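Local coordinates for tRNA (guanine(26)-N(2))-dimethyltransferase (PDB 2DUL), which dimethylates the N2 atom of guanine 26 in a number of tRNAs, probably with S-adenosyl-L-methionine as the methyl donor, at residues 43-48 against 291-296. Numbering follows the deposited sequence.
Sequences LNILNP and VKEAES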
loop_
_atom_site.group_PDB
_atom_site.type_symbol
_atom_site.label_atom_id
_atom_site.label_comp_id
_atom_site.label_asym_id
_atom_site.label_seq_id
_atom_site.Cartn_x
_atom_site.Cartn_y
_atom_site.Cartn_z
ATOM N N LEU A 43 -4.076 0.555 12.140
ATOM C CA LEU A 43 -4.221 -0.478 13.154
ATOM C C LEU A 43 -5.048 -0.011 14.346
ATOM O O LEU A 43 -5.686 -0.822 15.017
ATOM C CB LEU A 43 -2.847 -0.980 13.615
ATOM C CG LEU A 43 -2.304 -2.211 12.869
ATOM C CD1 LEU A 43 -2.464 -2.050 11.370
ATOM C CD2 LEU A 43 -0.845 -2.422 13.240
ATOM N N ASN A 44 -5.044 1.294 14.604
ATOM C CA ASN A 44 -5.817 1.844 15.709
ATOM C C ASN A 44 -7.301 1.890 15.371
ATOM O O ASN A 44 -8.135 2.181 16.228
ATOM C CB ASN A 44 -5.302 3.236 16.071
ATOM C CG ASN A 44 -4.203 3.188 17.113
ATOM O OD1 ASN A 44 -4.461 2.891 18.278
ATOM N ND2 ASN A 44 -2.969 3.463 16.699
ATOM N N ILE A 45 -7.624 1.594 14.115
ATOM C CA ILE A 45 -9.006 1.568 13.661
ATOM C C ILE A 45 -9.456 0.116 13.551
ATOM O O ILE A 45 -10.518 -0.251 14.051
ATOM C CB ILE A 45 -9.166 2.239 12.272
ATOM C CG1 ILE A 45 -8.748 3.710 12.345
ATOM C CG2 ILE A 45 -10.608 2.125 11.796
ATOM C CD1 ILE A 45 -9.548 4.528 13.332
ATOM N N LEU A 46 -8.634 -0.709 12.905
ATOM C CA LEU A 46 -8.961 -2.121 12.708
ATOM C C LEU A 46 -8.682 -3.017 13.910
ATOM O O LEU A 46 -9.303 -4.069 14.055
ATOM C CB LEU A 46 -8.244 -2.649 11.464
ATOM C CG LEU A 46 -9.006 -2.409 10.152
ATOM C CD1 LEU A 46 -9.625 -1.022 10.141
ATOM C CD2 LEU A 46 -8.066 -2.592 8.973
ATOM N N ASN A 47 -7.744 -2.611 14.758
ATOM C CA ASN A 47 -7.428 -3.355 15.980
ATOM C C ASN A 47 -7.014 -4.827 15.846
ATOM O O ASN A 47 -7.477 -5.671 16.616
ATOM C CB ASN A 47 -8.626 -3.286 16.935
ATOM C CG ASN A 47 -9.128 -1.871 17.150
ATOM O OD1 ASN A 47 -10.292 -1.667 17.498
ATOM N ND2 ASN A 47 -8.254 -0.888 16.960
ATOM N N PRO A 48 -6.136 -5.161 14.884
ATOM C CA PRO A 48 -5.748 -6.576 14.780
ATOM C C PRO A 48 -4.974 -7.015 16.031
ATOM O O PRO A 48 -4.110 -6.284 16.522
ATOM C CB PRO A 48 -4.899 -6.608 13.510
ATOM C CG PRO A 48 -4.261 -5.244 13.507
ATOM C CD PRO A 48 -5.412 -4.337 13.900
ATOM N N VAL A 291 -8.290 9.851 9.155
ATOM C CA VAL A 291 -7.945 11.266 9.247
ATOM C C VAL A 291 -8.160 11.739 10.682
ATOM O O VAL A 291 -7.321 12.440 11.250
ATOM C CB VAL A 291 -8.817 12.127 8.301
ATOM C CG1 VAL A 291 -8.575 13.612 8.569
ATOM C CG2 VAL A 291 -8.483 11.803 6.854
ATOM N N LYS A 292 -9.284 11.329 11.261
ATOM C CA LYS A 292 -9.648 11.704 12.622
ATOM C C LYS A 292 -8.713 11.064 13.645
ATOM O O LYS A 292 -8.254 11.726 14.580
ATOM C CB LYS A 292 -11.101 11.293 12.887
ATOM C CG LYS A 292 -11.701 11.808 14.188
ATOM C CD LYS A 292 -11.321 10.940 15.374
ATOM C CE LYS A 292 -12.109 11.336 16.610
ATOM N NZ LYS A 292 -11.804 10.434 17.757
ATOM N N GLU A 293 -8.435 9.776 13.467
ATOM C CA GLU A 293 -7.551 9.060 14.378
ATOM C C GLU A 293 -6.154 9.673 14.339
ATOM O O GLU A 293 -5.504 9.828 15.374
ATOM C CB GLU A 293 -7.468 7.580 13.992
ATOM C CG GLU A 293 -6.549 6.753 14.892
ATOM C CD GLU A 293 -7.107 6.562 16.294
ATOM O OE1 GLU A 293 -6.386 6.014 17.158
ATOM O OE2 GLU A 293 -8.270 6.949 16.531
ATOM N N ALA A 294 -5.700 10.023 13.140
ATOM C CA ALA A 294 -4.380 10.613 12.971
ATOM C C ALA A 294 -4.275 11.939 13.716
ATOM O O ALA A 294 -3.237 12.251 14.304
ATOM C CB ALA A 294 -4.086 10.820 11.494
ATOM N N GLU A 295 -5.351 12.718 13.683
ATOM C CA GLU A 295 -5.376 14.010 14.357
ATOM C C GLU A 295 -5.278 13.878 15.877
ATOM O O GLU A 295 -4.658 14.712 16.536
ATOM C CB GLU A 295 -6.652 14.772 13.991
ATOM C CG GLU A 295 -6.714 15.205 12.540
ATOM C CD GLU A 295 -8.003 15.918 12.197
ATOM O OE1 GLU A 295 -9.077 15.288 12.293
ATOM O OE2 GLU A 295 -7.942 17.110 11.837
ATOM N N SER A 296 -5.883 12.827 16.427
ATOM C CA SER A 296 -5.873 12.604 17.870
ATOM C C SER A 296 -4.706 11.740 18.348
ATOM O O SER A 296 -4.674 11.316 19.503
ATOM C CB SER A 296 -7.187 11.959 18.311
ATOM O OG SER A 296 -7.300 10.643 17.795
#
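N44 and I45 meet a single residue, E293, where helix 33-46 of the class I methyltransferase (Rossmann-like) domain packs at the surface against helix 284-295. N44 comes first: its CB lies 3.2 Å from OE1 of E293, with the two side chains crossing at about a right angle and the amide plane turned 30° from the carboxylate. The amide looks elsewhere, since ND2 donates to the carbonyls of V40 and E68, which fixes the rotation of the group. I45 follows; its side chain and that of E293 slide past each other in opposite directions, I45 CD1 lying 3.8 Å from E293 CB. On E293, CG stands anti to the backbone N and packs on N44 CB and I45 CD1, and the bend at chi2 (70°) then brings OE1 against N44 CB. An alanine here would keep CB beside I45 but is likely to open a gap next to N44 CB and lose the contact of CG with I45 CD1. Further along, N47, the first residue past the helix, has positive phi; L43 O accepts from both N47 N, at 2.7 Å, and N47 ND2, at 3.2 Å with an N-H...O angle of 146°.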